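Local coordinates for MW1564 protein (PDB 3NTV) that probably transfers a methyl group from S-adenosylmethionine to a hydroxyl oxygen of its substrate, as a Rossmann-fold relative of caffeoyl-CoA O-methyltransferases, at residues L29-L32 / H33-Q36; L62-Q65 / L66-N70; V177-H180 / G181-S184; Q196-K199 / K200-Y204. All blocks are in the same frame, centred on the assembly; numbering follows the deposited sequence.

Interaction 1: residues L29-L32 / H33-Q36; sequences LIDL and HQHQ
Two side chains, those of Gln34 and His35, fold back on carbonyl groups of the preceding turn, and they give this helix terminus its character. Gln34 NE2 donates to Ile30 O at 3.1 Å with a nearly straight N-H line (166°); the oxygen lies in the plane of the amide, but the donor stands well above the carbonyl plane rather than on a lone pair. A bend at the second torsion of Gln34 (chi2 -57°) folds the chain back over this oxygen. His35 ND1 donates to Leu32 O at 2.8 Å, the oxygen sitting at the ring edge close to the ring plane, which indicates a proton on ND1 in this arrangement.

Backbone bonds record the tightening of the chain. His33 N still makes an alpha-helical bond to Leu29 O (3.0 Å), whereas Gln34 N bonds to Asp31 O (3.2 Å), three residues back.

Side-chain packing is slight: the Ile30 methyl CG2 lies 3.4 Å from the amide nitrogen Gln34 NE2, the two side chains crossing at a slant. The His33 ring turns elsewhere, with ND1 bonded to Asp61 of helix 57-70 and NE2 to the backbone N of Phe218 of the second subunit, so both ring nitrogens are satisfied and the ring is fixed in rotation. Leu29 and Leu32 also pack on that subunit, against its Leu219 and Phe218.

The whole is a helix running out through a 3-10 turn, with side chains supplementing the backbone bonds, placed here at the dimer interface of the methyltransferase.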
loop_
_atom_site.group_PDB
_atom_site.type_symbol
_atom_site.label_atom_id
_atom_site.label_comp_id
_atom_site.label_asym_id
_atom_site.label_seq_id
_atom_site.Cartn_x
_atom_site.Cartn_y
_atom_site.Cartn_z
ATOM N N LEU A 29 -14.102 -3.895 2.916
ATOM C CA LEU A 29 -12.730 -4.369 3.151
ATOM C C LEU A 29 -12.432 -4.570 4.626
ATOM O O LEU A 29 -11.842 -5.586 4.966
ATOM C CB LEU A 29 -11.677 -3.480 2.474
ATOM C CG LEU A 29 -11.811 -3.286 0.944
ATOM C CD1 LEU A 29 -10.701 -2.395 0.432
ATOM C CD2 LEU A 29 -11.787 -4.625 0.181
ATOM N N ILE A 30 -12.875 -3.647 5.510
ATOM C CA ILE A 30 -12.666 -3.805 6.961
ATOM C C ILE A 30 -13.332 -5.105 7.437
ATOM O O ILE A 30 -12.733 -5.840 8.223
ATOM C CB ILE A 30 -13.088 -2.530 7.750
ATOM C CG1 ILE A 30 -12.136 -1.343 7.400
ATOM C CG2 ILE A 30 -13.098 -2.781 9.281
ATOM C CD1 ILE A 30 -12.609 0.032 7.788
ATOM N N ASP A 31 -14.531 -5.433 6.884
ATOM C CA ASP A 31 -15.226 -6.691 7.182
ATOM C C ASP A 31 -14.367 -7.893 6.790
ATOM O O ASP A 31 -14.296 -8.857 7.552
ATOM C CB ASP A 31 -16.606 -6.742 6.490
ATOM C CG ASP A 31 -17.663 -5.846 7.118
ATOM O OD1 ASP A 31 -17.510 -5.482 8.306
ATOM O OD2 ASP A 31 -18.652 -5.515 6.424
ATOM N N LEU A 32 -13.667 -7.822 5.628
ATOM C CA LEU A 32 -12.762 -8.913 5.225
ATOM C C LEU A 32 -11.615 -9.049 6.232
ATOM O O LEU A 32 -11.208 -10.170 6.536
ATOM C CB LEU A 32 -12.182 -8.681 3.816
ATOM C CG LEU A 32 -13.098 -9.014 2.631
ATOM C CD1 LEU A 32 -12.513 -8.493 1.342
ATOM C CD2 LEU A 32 -13.341 -10.528 2.514
ATOM N N HIS A 33 -11.137 -7.904 6.768
ATOM C CA HIS A 33 -10.042 -7.866 7.741
ATOM C C HIS A 33 -10.443 -8.348 9.140
ATOM O O HIS A 33 -9.559 -8.622 9.954
ATOM C CB HIS A 33 -9.430 -6.458 7.813
ATOM C CG HIS A 33 -8.546 -6.104 6.654
ATOM N ND1 HIS A 33 -7.476 -5.240 6.810
ATOM C CD2 HIS A 33 -8.611 -6.488 5.353
ATOM C CE1 HIS A 33 -6.924 -5.123 5.611
ATOM N NE2 HIS A 33 -7.563 -5.864 4.704
ATOM N N GLN A 34 -11.756 -8.482 9.421
ATOM C CA GLN A 34 -12.220 -8.916 10.752
ATOM C C GLN A 34 -11.634 -10.246 11.256
ATOM O O GLN A 34 -11.480 -10.420 12.466
ATOM C CB GLN A 34 -13.751 -8.855 10.890
ATOM C CG GLN A 34 -14.355 -7.454 10.770
ATOM C CD GLN A 34 -13.814 -6.453 11.761
ATOM O OE1 GLN A 34 -14.073 -6.517 12.964
ATOM N NE2 GLN A 34 -13.067 -5.490 11.266
ATOM N N HIS A 35 -11.238 -11.140 10.330
ATOM C CA HIS A 35 -10.607 -12.431 10.625
ATOM C C HIS A 35 -9.243 -12.250 11.317
ATOM O O HIS A 35 -8.871 -13.077 12.152
ATOM C CB HIS A 35 -10.431 -13.255 9.334
ATOM C CG HIS A 35 -11.699 -13.489 8.566
ATOM N ND1 HIS A 35 -12.164 -12.569 7.634
ATOM C CD2 HIS A 35 -12.538 -14.553 8.584
ATOM C CE1 HIS A 35 -13.270 -13.095 7.131
ATOM N NE2 HIS A 35 -13.538 -14.287 7.675
ATOM N N GLN A 36 -8.507 -11.169 10.977
ATOM C CA GLN A 36 -7.189 -10.859 11.551
ATOM C C GLN A 36 -7.218 -9.850 12.722
ATOM O O GLN A 36 -6.203 -9.202 13.011
ATOM C CB GLN A 36 -6.141 -10.519 10.458
ATOM C CG GLN A 36 -6.414 -9.246 9.644
ATOM C CD GLN A 36 -5.727 -9.255 8.300
ATOM O OE1 GLN A 36 -5.946 -10.141 7.462
ATOM N NE2 GLN A 36 -4.909 -8.244 8.047
#

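Interaction 2: residues L62-Q65 / L66-N70; sequences LIKQ and LIRMN
Leu66, whose N-H bonds to Leu62 O at 2.9 Å, has its own carbonyl oxygen gripped twice. Asn70 N reaches Leu66 O at 3.0 Å, and Asn70 ND2 reaches the same oxygen at 2.9 Å from the opposite face of the carbonyl plane; the oxygen itself lies nearly in the plane of the Asn70 amide. One backbone and one side-chain donor thus hold a single acceptor.

The same four-residue spacing governs the apolar side. Leu62 CG comes within 4.4 Å of Leu66 CD1, and Ile63 CG2 within 4.2 Å of Ile67 CD1. Each isoleucine carries CG2 anti to its backbone nitrogen, and the CG2 of Ile63 faces the far end of the CG1 branch of Ile67. Beyond this stripe, Ile63 and Ile67 rest on Met145 of strand 143-149 and on Phe89 of helix 84-90, while Leu66 meets Ile173.

On the other flank two like charges approach, Lys64 NZ standing 4.6 Å from Arg68 NH2. A water accepts from both: Arg68 NH2 reaches it at 2.9 Å, in the guanidinium plane at its edge, whereas its bond to Lys64 NZ is weak. Lys64 NZ is held chiefly by Gln88, and Lys64 O lies over one guanidinium face.

This is a largely buried helix of a Rossmann-type methyltransferase, its apolar stripe against the central sheet and its Arg68 flank touching Thr215 of the second subunit.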
loop_
_atom_site.group_PDB
_atom_site.type_symbol
_atom_site.label_atom_id
_atom_site.label_comp_id
_atom_site.label_asym_id
_atom_site.label_seq_id
_atom_site.Cartn_x
_atom_site.Cartn_y
_atom_site.Cartn_z
ATOM N N LEU A 62 -2.045 -2.099 6.200
ATOM C CA LEU A 62 -1.019 -1.963 5.182
ATOM C C LEU A 62 0.361 -1.799 5.844
ATOM O O LEU A 62 1.319 -2.457 5.425
ATOM C CB LEU A 62 -1.287 -0.756 4.260
ATOM C CG LEU A 62 -0.138 -0.400 3.282
ATOM C CD1 LEU A 62 0.173 -1.566 2.306
ATOM C CD2 LEU A 62 -0.537 0.807 2.436
ATOM N N ILE A 63 0.453 -0.941 6.875
ATOM C CA ILE A 63 1.745 -0.698 7.561
ATOM C C ILE A 63 2.248 -1.993 8.211
ATOM O O ILE A 63 3.435 -2.298 8.129
ATOM C CB ILE A 63 1.639 0.462 8.575
ATOM C CG1 ILE A 63 1.304 1.807 7.855
ATOM C CG2 ILE A 63 2.972 0.605 9.329
ATOM C CD1 ILE A 63 0.828 2.906 8.852
ATOM N N LYS A 64 1.332 -2.788 8.810
ATOM C CA LYS A 64 1.686 -4.078 9.407
ATOM C C LYS A 64 2.282 -4.988 8.311
ATOM O O LYS A 64 3.250 -5.684 8.565
ATOM C CB LYS A 64 0.455 -4.715 10.051
ATOM C CG LYS A 64 0.002 -3.934 11.291
ATOM C CD LYS A 64 -1.157 -4.595 12.014
ATOM C CE LYS A 64 -0.780 -5.828 12.807
ATOM N NZ LYS A 64 -1.978 -6.333 13.550
ATOM N N GLN A 65 1.711 -4.960 7.080
ATOM C CA GLN A 65 2.216 -5.750 5.967
ATOM C C GLN A 65 3.626 -5.274 5.566
ATOM O O GLN A 65 4.486 -6.087 5.264
ATOM C CB GLN A 65 1.228 -5.676 4.782
ATOM C CG GLN A 65 1.408 -6.780 3.760
ATOM C CD GLN A 65 0.611 -8.035 4.068
ATOM O OE1 GLN A 65 -0.215 -8.478 3.271
ATOM N NE2 GLN A 65 0.859 -8.662 5.206
ATOM N N LEU A 66 3.860 -3.946 5.591
ATOM C CA LEU A 66 5.174 -3.378 5.248
ATOM C C LEU A 66 6.209 -3.821 6.287
ATOM O O LEU A 66 7.335 -4.136 5.923
ATOM C CB LEU A 66 5.091 -1.839 5.188
ATOM C CG LEU A 66 4.150 -1.257 4.116
ATOM C CD1 LEU A 66 4.091 0.260 4.194
ATOM C CD2 LEU A 66 4.561 -1.677 2.757
ATOM N N ILE A 67 5.818 -3.880 7.573
ATOM C CA ILE A 67 6.692 -4.339 8.653
ATOM C C ILE A 67 7.101 -5.802 8.370
ATOM O O ILE A 67 8.277 -6.140 8.439
ATOM C CB ILE A 67 5.973 -4.170 10.021
ATOM C CG1 ILE A 67 5.975 -2.699 10.444
ATOM C CG2 ILE A 67 6.611 -5.060 11.125
ATOM C CD1 ILE A 67 4.912 -2.360 11.502
ATOM N N ARG A 68 6.131 -6.645 8.003
ATOM C CA ARG A 68 6.400 -8.047 7.673
ATOM C C ARG A 68 7.359 -8.196 6.482
ATOM O O ARG A 68 8.343 -8.925 6.590
ATOM C CB ARG A 68 5.091 -8.781 7.366
ATOM C CG ARG A 68 4.168 -8.908 8.577
ATOM C CD ARG A 68 2.949 -9.757 8.234
ATOM N NE ARG A 68 1.963 -9.697 9.308
ATOM C CZ ARG A 68 0.863 -8.952 9.309
ATOM N NH1 ARG A 68 0.514 -8.259 8.225
ATOM N NH2 ARG A 68 0.078 -8.925 10.374
HETATM N N MSE A 69 7.082 -7.503 5.354
HETATM C CA MSE A 69 7.897 -7.585 4.138
HETATM C C MSE A 69 9.328 -7.121 4.344
HETATM O O MSE A 69 10.247 -7.699 3.773
HETATM C CB MSE A 69 7.312 -6.665 3.065
HETATM C CG MSE A 69 6.017 -7.119 2.494
HETATM SE SE MSE A 69 5.443 -5.670 1.350
HETATM C CE MSE A 69 6.936 -5.226 0.591
ATOM N N ASN A 70 9.505 -6.041 5.120
ATOM C CA ASN A 70 10.825 -5.454 5.332
ATOM C C ASN A 70 11.545 -5.964 6.576
ATOM O O ASN A 70 12.654 -5.477 6.849
ATOM C CB ASN A 70 10.706 -3.947 5.431
ATOM C CG ASN A 70 10.375 -3.319 4.131
ATOM O OD1 ASN A 70 11.235 -3.094 3.281
ATOM N ND2 ASN A 70 9.105 -3.066 3.959
HETATM O O HOH W 1 -2.523 -7.749 10.473
#

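Interaction 3: residues V177-H180 / G181-S184; sequences VLYH and GFVS
Val177 makes slight contact with the chain ahead of it, its carbonyl oxygen lying 4.1 Å from Val183 CG1. Outside the segments that oxygen accepts from Asn205 of helix 192-209.

Leu178 supplies the main acceptor. Gly181 N donates to Leu178 O at 2.8 Å, from well above the carbonyl plane, and Val183 N adds a weak bond at 3.3 Å. The Leu178 side chain meets Val183 at about a right angle, CD2 touching CG2 at 3.6 Å.

Tyr179 adds the next link: its O accepts from Phe182 N at 2.9 Å, and the same oxygen sits at the edge of the Phe182 ring, 3.2 Å from CD2. Tyr179 CG is anti to the backbone nitrogen (chi1 -164°), which carries CD1 of the ring to 3.8 Å from Phe182 CD2 in an oblique approach.

His180 lays CD2 over one face of the Tyr179 ring, while its CB touches Phe182 CD2. Like Tyr179 it has positive phi, as does Gly181 (95°), which sits in a backbone region that suits a residue without a side chain.

Tyr179-His180 and His180-Gly181 form the corners of two overlapping turns of left-handed sense, the second close to type I', in the loop that follows strand 170-175, a partly buried loop that packs on Asn25 and Leu29 of the second subunit.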
loop_
_atom_site.group_PDB
_atom_site.type_symbol
_atom_site.label_atom_id
_atom_site.label_comp_id
_atom_site.label_asym_id
_atom_site.label_seq_id
_atom_site.Cartn_x
_atom_site.Cartn_y
_atom_site.Cartn_z
ATOM N N VAL A 177 -1.609 12.663 4.548
ATOM C CA VAL A 177 -1.077 13.471 3.437
ATOM C C VAL A 177 -2.198 14.122 2.597
ATOM O O VAL A 177 -1.911 14.965 1.745
ATOM C CB VAL A 177 0.028 12.781 2.601
ATOM C CG1 VAL A 177 1.265 12.510 3.454
ATOM C CG2 VAL A 177 -0.485 11.504 1.947
ATOM N N LEU A 178 -3.467 13.770 2.877
ATOM C CA LEU A 178 -4.628 14.418 2.240
ATOM C C LEU A 178 -5.408 15.273 3.262
ATOM O O LEU A 178 -6.488 15.758 2.939
ATOM C CB LEU A 178 -5.577 13.371 1.597
ATOM C CG LEU A 178 -5.053 12.603 0.366
ATOM C CD1 LEU A 178 -6.057 11.567 -0.071
ATOM C CD2 LEU A 178 -4.773 13.536 -0.814
ATOM N N TYR A 179 -4.845 15.495 4.483
ATOM C CA TYR A 179 -5.512 16.203 5.589
ATOM C C TYR A 179 -6.989 15.823 5.700
ATOM O O TYR A 179 -7.883 16.640 5.464
ATOM C CB TYR A 179 -5.282 17.748 5.660
ATOM C CG TYR A 179 -5.676 18.275 7.035
ATOM C CD1 TYR A 179 -6.788 19.100 7.200
ATOM C CD2 TYR A 179 -5.050 17.799 8.188
ATOM C CE1 TYR A 179 -7.234 19.474 8.472
ATOM C CE2 TYR A 179 -5.478 18.177 9.459
ATOM C CZ TYR A 179 -6.556 19.032 9.597
ATOM O OH TYR A 179 -6.940 19.407 10.866
ATOM N N HIS A 180 -7.242 14.527 5.926
ATOM C CA HIS A 180 -8.586 13.967 6.090
ATOM C C HIS A 180 -9.473 14.117 4.840
ATOM O O HIS A 180 -10.698 14.005 4.934
ATOM C CB HIS A 180 -9.256 14.563 7.347
ATOM C CG HIS A 180 -8.402 14.522 8.575
ATOM N ND1 HIS A 180 -8.141 13.330 9.237
ATOM C CD2 HIS A 180 -7.794 15.531 9.237
ATOM C CE1 HIS A 180 -7.392 13.660 10.278
ATOM N NE2 HIS A 180 -7.152 14.973 10.311
ATOM N N GLY A 181 -8.848 14.377 3.693
ATOM C CA GLY A 181 -9.542 14.571 2.426
ATOM C C GLY A 181 -9.827 16.023 2.098
ATOM O O GLY A 181 -10.414 16.308 1.053
ATOM N N PHE A 182 -9.401 16.952 2.976
ATOM C CA PHE A 182 -9.632 18.390 2.784
ATOM C C PHE A 182 -8.767 19.067 1.761
ATOM O O PHE A 182 -9.125 20.163 1.347
ATOM C CB PHE A 182 -9.514 19.161 4.103
ATOM C CG PHE A 182 -10.654 18.957 5.060
ATOM C CD1 PHE A 182 -11.928 19.432 4.760
ATOM C CD2 PHE A 182 -10.436 18.400 6.312
ATOM C CE1 PHE A 182 -12.982 19.262 5.660
ATOM C CE2 PHE A 182 -11.485 18.250 7.218
ATOM C CZ PHE A 182 -12.751 18.675 6.883
ATOM N N VAL A 183 -7.614 18.481 1.382
ATOM C CA VAL A 183 -6.677 19.118 0.440
ATOM C C VAL A 183 -7.263 19.784 -0.813
ATOM O O VAL A 183 -6.797 20.876 -1.180
ATOM C CB VAL A 183 -5.401 18.295 0.131
ATOM C CG1 VAL A 183 -4.515 18.168 1.362
ATOM C CG2 VAL A 183 -5.749 16.932 -0.442
ATOM N N SER A 184 -8.283 19.151 -1.438
ATOM C CA SER A 184 -8.918 19.665 -2.661
ATOM C C SER A 184 -10.371 20.130 -2.455
ATOM O O SER A 184 -11.040 20.521 -3.420
ATOM C CB SER A 184 -8.855 18.609 -3.761
ATOM O OG SER A 184 -7.514 18.263 -4.066
#

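Interaction 4: residues Q196-K199 / K200-Y204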
loop_
_atom_site.group_PDB
_atom_site.type_symbol
_atom_site.label_atom_id
_atom_site.label_comp_id
_atom_site.label_asym_id
_atom_site.label_seq_id
_atom_site.Cartn_x
_atom_site.Cartn_y
_atom_site.Cartn_z
ATOM N N GLN A 196 -5.084 26.336 7.338
ATOM C CA GLN A 196 -3.689 26.361 7.792
ATOM C C GLN A 196 -3.089 24.942 7.707
ATOM O O GLN A 196 -1.953 24.786 7.266
ATOM C CB GLN A 196 -3.595 26.869 9.234
ATOM C CG GLN A 196 -3.871 28.362 9.378
ATOM C CD GLN A 196 -3.770 28.770 10.822
ATOM O OE1 GLN A 196 -4.687 28.563 11.624
ATOM N NE2 GLN A 196 -2.630 29.322 11.193
HETATM N N MSE A 197 -3.872 23.921 8.093
HETATM C CA MSE A 197 -3.431 22.522 8.050
HETATM C C MSE A 197 -3.267 22.007 6.632
HETATM O O MSE A 197 -2.304 21.297 6.342
HETATM C CB MSE A 197 -4.372 21.629 8.861
HETATM C CG MSE A 197 -4.390 21.975 10.349
HETATM SE SE MSE A 197 -2.654 21.692 11.238
HETATM C CE MSE A 197 -2.042 23.568 11.269
ATOM N N VAL A 198 -4.197 22.377 5.734
ATOM C CA VAL A 198 -4.119 22.001 4.314
ATOM C C VAL A 198 -2.829 22.599 3.736
ATOM O O VAL A 198 -2.080 21.888 3.064
ATOM C CB VAL A 198 -5.397 22.409 3.541
ATOM C CG1 VAL A 198 -5.208 22.278 2.023
ATOM C CG2 VAL A 198 -6.595 21.583 3.989
ATOM N N LYS A 199 -2.536 23.889 4.041
ATOM C CA LYS A 199 -1.312 24.525 3.557
ATOM C C LYS A 199 -0.063 23.789 4.054
ATOM O O LYS A 199 0.855 23.552 3.275
ATOM C CB LYS A 199 -1.263 26.008 3.988
ATOM C CG LYS A 199 -0.552 26.895 2.978
ATOM C CD LYS A 199 0.107 28.110 3.625
ATOM C CE LYS A 199 1.066 28.809 2.683
ATOM N NZ LYS A 199 2.306 28.020 2.443
ATOM N N LYS A 200 -0.032 23.423 5.344
ATOM C CA LYS A 200 1.098 22.703 5.932
ATOM C C LYS A 200 1.310 21.339 5.231
ATOM O O LYS A 200 2.432 21.010 4.872
ATOM C CB LYS A 200 0.849 22.480 7.443
ATOM C CG LYS A 200 2.003 21.761 8.153
ATOM C CD LYS A 200 1.540 21.130 9.481
ATOM C CE LYS A 200 1.379 22.144 10.573
ATOM N NZ LYS A 200 1.105 21.481 11.881
ATOM N N VAL A 201 0.235 20.588 5.036
ATOM C CA VAL A 201 0.273 19.245 4.438
ATOM C C VAL A 201 0.700 19.342 2.980
ATOM O O VAL A 201 1.570 18.588 2.538
ATOM C CB VAL A 201 -1.075 18.513 4.659
ATOM C CG1 VAL A 201 -1.197 17.281 3.790
ATOM C CG2 VAL A 201 -1.236 18.127 6.135
ATOM N N GLN A 202 0.126 20.309 2.239
ATOM C CA GLN A 202 0.533 20.497 0.849
ATOM C C GLN A 202 1.998 20.859 0.746
ATOM O O GLN A 202 2.685 20.298 -0.118
ATOM C CB GLN A 202 -0.356 21.519 0.133
ATOM C CG GLN A 202 -1.795 21.010 -0.094
ATOM C CD GLN A 202 -2.710 22.056 -0.718
ATOM O OE1 GLN A 202 -3.848 21.759 -1.113
ATOM N NE2 GLN A 202 -2.297 23.311 -0.730
ATOM N N ASP A 203 2.493 21.783 1.616
ATOM C CA ASP A 203 3.913 22.149 1.648
ATOM C C ASP A 203 4.779 20.914 1.965
ATOM O O ASP A 203 5.808 20.711 1.330
ATOM C CB ASP A 203 4.180 23.259 2.681
ATOM C CG ASP A 203 3.654 24.620 2.256
ATOM O OD1 ASP A 203 3.205 24.750 1.083
ATOM O OD2 ASP A 203 3.691 25.554 3.085
ATOM N N TYR A 204 4.363 20.106 2.959
ATOM C CA TYR A 204 5.085 18.883 3.333
ATOM C C TYR A 204 5.193 17.942 2.139
ATOM O O TYR A 204 6.284 17.459 1.865
ATOM C CB TYR A 204 4.380 18.176 4.515
ATOM C CG TYR A 204 5.027 16.870 4.926
ATOM C CD1 TYR A 204 5.973 16.830 5.947
ATOM C CD2 TYR A 204 4.713 15.679 4.277
ATOM C CE1 TYR A 204 6.575 15.627 6.331
ATOM C CE2 TYR A 204 5.312 14.472 4.650
ATOM C CZ TYR A 204 6.227 14.451 5.693
ATOM O OH TYR A 204 6.810 13.276 6.114
#
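Lys199 and Asp203 meet as a salt bridge one helical turn apart: Lys199 NZ lies 2.9 Å from Asp203 OD2, which accepts through its syn lone pair, on the side of the other carboxylate oxygen. The bend at the end of the Lys199 chain (chi4 -71°) swings the ammonium back toward the acid after a largely extended run.

Met197, a selenomethionine, and Lys200 lie side by side and point the same way. Met197 CE touches Lys200 CE at 3.8 Å, and SE comes equally close to Lys200 NZ. Val198 and Gln202 pair likewise, with Val198 CG1 3.7 Å from Gln202 CD.

Such i to i+3 and i to i+4 pairings are those of a regular alpha helix, here helix 192-209, which flanks the sheet of the Rossmann-type fold; the salt bridge runs along its exposed side. The backbone sets the spacing: Val201 N bonds to Met197 O, Gln202 N to Val198 O at 2.8 Å, and Asp203 N to Lys199 O, each four residues back along the chain.

Farther out, Lys200 NZ donates to the carbonyls of Ala153 and Ala151, two bonds that fix the ammonium beside the selenomethionine and tie the helix to the loop after strand 143-149. Tyr204 packs on Phe159 of helix 155-162, and its hydroxyl is hydrogen-bonded to Thr174 OG1 of strand 170-175.

Overall arrangement
From the N terminus, interaction 1 closes the turn that ends helix 22-33, and interaction 2 follows on helix 57-70, their centres about 17 Å apart and their nearest atoms about 5 Å. After most of the sheet, interaction 3 folds the loop beyond strand 170-175, and interaction 4 lies on helix 192-209. All four are local and stand in series, none enclosing or crossing another. Interactions 3 and 4 alone touch: Tyr179 CZ meets Met197 CB at 3.5 Å and Phe182 CB meets Val198 CG2 at 3.8 Å, joining the loop to the helix. Interactions 1, 2 and 3 also pack against the second subunit, which interaction 4 meets through Gln202.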